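Probable glucarate dehydratase (Mycobacterium smegmatis str. MC2 155, PDB 3VDG) probably dehydrates glucarate or a related acid sugar, as a metal-dependent lyase of the enolase superfamily. Local coordinates at residues G161-F174 / A359-H372. Residues are numbered along the deposited sequence; the frame is centred on the assembly and turned at random. Where two conformers were deposited one is given.
Sequences GAVRDAVPFSAYLF and AAATPNLTYACDTH. With ACT (acetate ion), chain E.
The guanidinium group of Arg164 lies edge-on to the turn that follows helix 349-360. Its NH2 gives a nearly straight hydrogen bond to Thr362 O (2.7 Å) and a weak one to Ala359 O, while NH1 donates to Pro363 O at 3.1 Å. Both stronger acceptors lie within a degree of the guanidinium plane, yet the donors stand well above the planes of those carbonyls. The chain bends at chi3 (63°) to bring this edge round, and Val163 CG2 and Leu365 O lie over opposite faces of the flat group, both offset toward the rim. Thr362 O also accepts from Leu365 N of the type I turn, on the face of its plane opposite Arg164. Further along, Val167 sets CG1 against Ala359 CB at 3.6 Å. Phe169 and Cys369 then form a single beta bridge, with Cys369 N bonded to Pro168 O and Ser170 N to Cys369 O. Strand 166-174 is the first of the barrel sheet in the enolase-superfamily C-terminal domain, beside strand 213-216. The bridge ties it to the segment that follows helix 349-360, beyond the last parallel strand, 339-342. The Phe169 ring meets Cys369 CB through CD1 (3.6 Å); SG stands above its face at a distance, 5.0 Å from the centroid. The Thr371 side chain crosses that of Phe169 at about a right angle, its CB near CD1. Nearer the sodium site, with CG anti to the backbone N (chi1 -157°), the Tyr172 ring is carried toward His372, its CE2 3.3 Å from His372 CE1 and the planes inclined at 58°. Tyr172 OH bonds to Lys216. His372 ND1 is hydrogen-bonded to Ser344 OG, and NE2 donates to O of the acetate (2.9 Å); Phe174 brings its ring edge to the same acetate, which His52 and Asn47 also bind.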
loop_
_atom_site.group_PDB
_atom_site.type_symbol
_atom_site.label_atom_id
_atom_site.label_comp_id
_atom_site.label_asym_id
_atom_site.label_seq_id
_atom_site.Cartn_x
_atom_site.Cartn_y
_atom_site.Cartn_z
ATOM N N GLY A 161 -10.107 -6.771 3.709
ATOM C CA GLY A 161 -11.493 -7.002 4.062
ATOM C C GLY A 161 -12.381 -5.795 3.846
ATOM O O GLY A 161 -11.944 -4.648 3.977
ATOM N N ALA A 162 -13.640 -6.061 3.523
ATOM C CA ALA A 162 -14.640 -5.013 3.329
ATOM C C ALA A 162 -14.749 -4.171 4.590
ATOM O O ALA A 162 -14.653 -4.696 5.706
ATOM C CB ALA A 162 -15.999 -5.633 3.010
ATOM N N VAL A 163 -14.964 -2.872 4.409
ATOM C CA VAL A 163 -15.332 -2.005 5.526
ATOM C C VAL A 163 -16.772 -1.498 5.361
ATOM O O VAL A 163 -17.280 -0.805 6.236
ATOM C CB VAL A 163 -14.382 -0.794 5.692
ATOM C CG1 VAL A 163 -12.960 -1.268 5.942
ATOM C CG2 VAL A 163 -14.441 0.127 4.472
ATOM N N ARG A 164 -17.413 -1.823 4.238
ATOM C CA ARG A 164 -18.813 -1.419 3.975
ATOM C C ARG A 164 -19.457 -2.536 3.158
ATOM O O ARG A 164 -18.754 -3.253 2.442
ATOM C CB ARG A 164 -18.899 -0.065 3.245
ATOM C CG ARG A 164 -18.103 0.015 1.931
ATOM C CD ARG A 164 -18.067 1.437 1.354
ATOM N NE ARG A 164 -17.391 2.406 2.224
ATOM C CZ ARG A 164 -16.077 2.631 2.240
ATOM N NH1 ARG A 164 -15.578 3.519 3.082
ATOM N NH2 ARG A 164 -15.250 1.959 1.434
ATOM N N ASP A 165 -20.777 -2.701 3.257
ATOM C CA ASP A 165 -21.379 -3.843 2.574
ATOM C C ASP A 165 -21.852 -3.510 1.160
ATOM O O ASP A 165 -22.196 -4.405 0.390
ATOM C CB ASP A 165 -22.485 -4.508 3.414
ATOM C CG ASP A 165 -23.708 -3.629 3.589
ATOM O OD1 ASP A 165 -24.671 -4.085 4.244
ATOM O OD2 ASP A 165 -23.714 -2.490 3.076
ATOM N N ALA A 166 -21.828 -2.234 0.800
ATOM C CA ALA A 166 -22.336 -1.812 -0.505
ATOM C C ALA A 166 -21.547 -0.595 -0.954
ATOM O O ALA A 166 -21.108 0.185 -0.127
ATOM C CB ALA A 166 -23.813 -1.440 -0.380
ATOM N N VAL A 167 -21.386 -0.430 -2.258
ATOM C CA VAL A 167 -20.591 0.679 -2.792
ATOM C C VAL A 167 -21.488 1.652 -3.575
ATOM O O VAL A 167 -22.136 1.261 -4.536
ATOM C CB VAL A 167 -19.502 0.152 -3.736
ATOM C CG1 VAL A 167 -18.769 1.322 -4.391
ATOM C CG2 VAL A 167 -18.516 -0.719 -2.948
ATOM N N PRO A 168 -21.519 2.926 -3.159
ATOM C CA PRO A 168 -22.350 3.925 -3.841
ATOM C C PRO A 168 -21.692 4.442 -5.118
ATOM O O PRO A 168 -20.473 4.634 -5.154
ATOM C CB PRO A 168 -22.485 5.047 -2.791
ATOM C CG PRO A 168 -21.286 4.898 -1.924
ATOM C CD PRO A 168 -20.983 3.418 -1.878
ATOM N N PHE A 169 -22.499 4.630 -6.160
ATOM C CA PHE A 169 -22.029 5.139 -7.433
ATOM C C PHE A 169 -22.771 6.425 -7.782
ATOM O O PHE A 169 -23.834 6.725 -7.218
ATOM C CB PHE A 169 -22.246 4.118 -8.539
ATOM C CG PHE A 169 -21.305 2.950 -8.475
ATOM C CD1 PHE A 169 -20.169 2.905 -9.281
ATOM C CD2 PHE A 169 -21.554 1.894 -7.604
ATOM C CE1 PHE A 169 -19.285 1.825 -9.216
ATOM C CE2 PHE A 169 -20.684 0.812 -7.541
ATOM C CZ PHE A 169 -19.548 0.780 -8.341
ATOM N N SER A 170 -22.204 7.184 -8.715
ATOM C CA SER A 170 -22.841 8.427 -9.167
ATOM C C SER A 170 -23.569 8.227 -10.493
ATOM O O SER A 170 -23.321 7.257 -11.211
ATOM C CB SER A 170 -21.801 9.533 -9.318
ATOM O OG SER A 170 -20.823 9.147 -10.263
ATOM N N ALA A 171 -24.485 9.145 -10.794
ATOM C CA ALA A 171 -25.144 9.230 -12.096
ATOM C C ALA A 171 -24.184 10.009 -13.008
ATOM O O ALA A 171 -23.861 11.164 -12.725
ATOM C CB ALA A 171 -26.444 10.021 -11.936
ATOM N N TYR A 172 -23.721 9.381 -14.084
ATOM C CA TYR A 172 -22.726 9.992 -14.961
ATOM C C TYR A 172 -23.453 10.579 -16.186
ATOM O O TYR A 172 -23.756 9.858 -17.126
ATOM C CB TYR A 172 -21.709 8.923 -15.402
ATOM C CG TYR A 172 -20.358 9.468 -15.840
ATOM C CD1 TYR A 172 -20.234 10.758 -16.360
ATOM C CD2 TYR A 172 -19.209 8.682 -15.752
ATOM C CE1 TYR A 172 -19.004 11.257 -16.767
ATOM C CE2 TYR A 172 -17.971 9.177 -16.155
ATOM C CZ TYR A 172 -17.876 10.458 -16.665
ATOM O OH TYR A 172 -16.656 10.952 -17.062
ATOM N N LEU A 173 -23.756 11.881 -16.139
ATOM C CA LEU A 173 -24.530 12.574 -17.176
ATOM C C LEU A 173 -23.634 13.118 -18.308
ATOM O O LEU A 173 -22.521 13.575 -18.055
ATOM C CB LEU A 173 -25.294 13.759 -16.537
ATOM C CG LEU A 173 -26.128 13.452 -15.289
ATOM C CD1 LEU A 173 -26.971 14.652 -14.854
ATOM C CD2 LEU A 173 -27.026 12.233 -15.509
ATOM N N PHE A 174 -24.146 13.076 -19.540
ATOM C CA PHE A 174 -23.434 13.575 -20.714
ATOM C C PHE A 174 -24.401 14.377 -21.589
ATOM O O PHE A 174 -25.550 13.994 -21.779
ATOM C CB PHE A 174 -22.980 12.412 -21.593
ATOM C CG PHE A 174 -21.790 11.650 -21.064
ATOM C CD1 PHE A 174 -21.953 10.665 -20.092
ATOM C CD2 PHE A 174 -20.526 11.876 -21.584
ATOM C CE1 PHE A 174 -20.869 9.940 -19.632
ATOM C CE2 PHE A 174 -19.427 11.150 -21.131
ATOM C CZ PHE A 174 -19.607 10.176 -20.148
ATOM N N ALA A 359 -13.476 -0.826 -3.873
ATOM C CA ALA A 359 -14.084 0.255 -3.098
ATOM C C ALA A 359 -14.615 -0.251 -1.746
ATOM O O ALA A 359 -14.542 0.454 -0.758
ATOM C CB ALA A 359 -15.202 0.897 -3.891
ATOM N N ALA A 360 -15.154 -1.469 -1.708
ATOM C CA ALA A 360 -15.670 -2.004 -0.451
ATOM C C ALA A 360 -14.570 -2.097 0.616
ATOM O O ALA A 360 -14.841 -1.887 1.803
ATOM C CB ALA A 360 -16.319 -3.358 -0.673
ATOM N N ALA A 361 -13.346 -2.419 0.186
ATOM C CA ALA A 361 -12.199 -2.654 1.078
ATOM C C ALA A 361 -11.345 -1.420 1.365
ATOM O O ALA A 361 -10.308 -1.507 2.020
ATOM C CB ALA A 361 -11.314 -3.763 0.504
ATOM N N THR A 362 -11.757 -0.267 0.856
ATOM C CA THR A 362 -10.933 0.935 0.987
ATOM C C THR A 362 -11.574 1.897 1.986
ATOM O O THR A 362 -12.575 2.528 1.683
ATOM C CB THR A 362 -10.767 1.618 -0.380
ATOM O OG1 THR A 362 -10.160 0.689 -1.281
ATOM C CG2 THR A 362 -9.857 2.856 -0.267
ATOM N N PRO A 363 -10.987 2.014 3.184
ATOM C CA PRO A 363 -11.630 2.835 4.220
ATOM C C PRO A 363 -11.868 4.279 3.755
ATOM O O PRO A 363 -12.941 4.834 3.997
ATOM C CB PRO A 363 -10.630 2.784 5.400
ATOM C CG PRO A 363 -9.778 1.587 5.128
ATOM C CD PRO A 363 -9.729 1.394 3.638
ATOM N N ASN A 364 -10.891 4.876 3.068
ATOM C CA ASN A 364 -10.989 6.310 2.711
ATOM C C ASN A 364 -11.623 6.586 1.335
ATOM O O ASN A 364 -11.564 7.714 0.835
ATOM C CB ASN A 364 -9.626 7.027 2.832
ATOM C CG ASN A 364 -8.546 6.389 1.956
ATOM O OD1 ASN A 364 -8.502 5.174 1.817
ATOM N ND2 ASN A 364 -7.659 7.213 1.375
ATOM N N LEU A 365 -12.216 5.572 0.708
ATOM C CA LEU A 365 -12.948 5.821 -0.547
ATOM C C LEU A 365 -14.394 6.063 -0.184
ATOM O O LEU A 365 -15.192 5.129 -0.166
ATOM C CB LEU A 365 -12.840 4.661 -1.540
ATOM C CG LEU A 365 -12.968 5.123 -3.007
ATOM C CD1 LEU A 365 -12.652 4.011 -3.998
ATOM C CD2 LEU A 365 -14.340 5.720 -3.293
ATOM N N THR A 366 -14.714 7.318 0.126
ATOM C CA THR A 366 -16.036 7.667 0.632
ATOM C C THR A 366 -16.901 8.424 -0.385
ATOM O O THR A 366 -18.124 8.447 -0.251
ATOM C CB THR A 366 -15.919 8.482 1.932
ATOM O OG1 THR A 366 -15.012 9.574 1.720
ATOM C CG2 THR A 366 -15.380 7.588 3.053
ATOM N N TYR A 367 -16.274 9.034 -1.393
ATOM C CA TYR A 367 -17.022 9.607 -2.514
ATOM C C TYR A 367 -17.690 8.511 -3.331
ATOM O O TYR A 367 -17.159 7.409 -3.472
ATOM C CB TYR A 367 -16.108 10.407 -3.447
ATOM C CG TYR A 367 -15.582 11.702 -2.880
ATOM C CD1 TYR A 367 -16.437 12.764 -2.597
ATOM C CD2 TYR A 367 -14.231 11.867 -2.633
ATOM C CE1 TYR A 367 -15.954 13.953 -2.069
ATOM C CE2 TYR A 367 -13.737 13.055 -2.128
ATOM C CZ TYR A 367 -14.601 14.093 -1.850
ATOM O OH TYR A 367 -14.101 15.260 -1.337
ATOM N N ALA A 368 -18.854 8.804 -3.895
ATOM C CA ALA A 368 -19.502 7.841 -4.766
ATOM C C ALA A 368 -18.590 7.589 -5.978
ATOM O O ALA A 368 -17.983 8.527 -6.484
ATOM C CB ALA A 368 -20.854 8.392 -5.206
ATOM N N CYS A 369 -18.485 6.342 -6.442
ATOM C CA CYS A 369 -17.665 6.016 -7.622
ATOM C C CYS A 369 -18.364 6.368 -8.934
ATOM O O CYS A 369 -19.566 6.170 -9.078
ATOM C CB CYS A 369 -17.336 4.508 -7.664
ATOM S SG CYS A 369 -16.367 3.915 -6.241
ATOM N N ASP A 370 -17.603 6.846 -9.913
ATOM C CA ASP A 370 -18.132 6.969 -11.278
ATOM C C ASP A 370 -18.387 5.589 -11.890
ATOM O O ASP A 370 -17.663 4.634 -11.612
ATOM C CB ASP A 370 -17.116 7.697 -12.165
ATOM C CG ASP A 370 -16.960 9.187 -11.802
ATOM O OD1 ASP A 370 -17.781 9.719 -11.033
ATOM O OD2 ASP A 370 -16.020 9.820 -12.320
ATOM N N THR A 371 -19.410 5.484 -12.733
ATOM C CA THR A 371 -19.555 4.314 -13.599
ATOM C C THR A 371 -20.296 4.743 -14.860
ATOM O O THR A 371 -21.104 5.667 -14.818
ATOM C CB THR A 371 -20.343 3.175 -12.918
ATOM O OG1 THR A 371 -20.477 2.067 -13.825
ATOM C CG2 THR A 371 -21.739 3.662 -12.501
ATOM N N HIS A 372 -19.990 4.086 -15.973
ATOM C CA HIS A 372 -20.703 4.292 -17.239
ATOM C C HIS A 372 -21.809 3.282 -17.373
ATOM O O HIS A 372 -22.449 3.182 -18.413
ATOM C CB HIS A 372 -19.742 4.110 -18.407
ATOM C CG HIS A 372 -18.801 5.269 -18.614
ATOM N ND1 HIS A 372 -17.848 5.602 -17.720
ATOM C CD2 HIS A 372 -18.697 6.183 -19.658
ATOM C CE1 HIS A 372 -17.158 6.669 -18.174
ATOM N NE2 HIS A 372 -17.679 7.021 -19.360
HETATM C C ACT E . -15.816 9.813 -21.502
HETATM O O ACT E . -16.323 8.689 -21.246
HETATM O OXT ACT E . -16.011 10.374 -22.602
HETATM C CH3 ACT E . -14.956 10.516 -20.488
HETATM O O HOH W 1 -18.057 4.745 -3.495
HETATM O O HOH W 2 -23.671 6.451 -13.857
#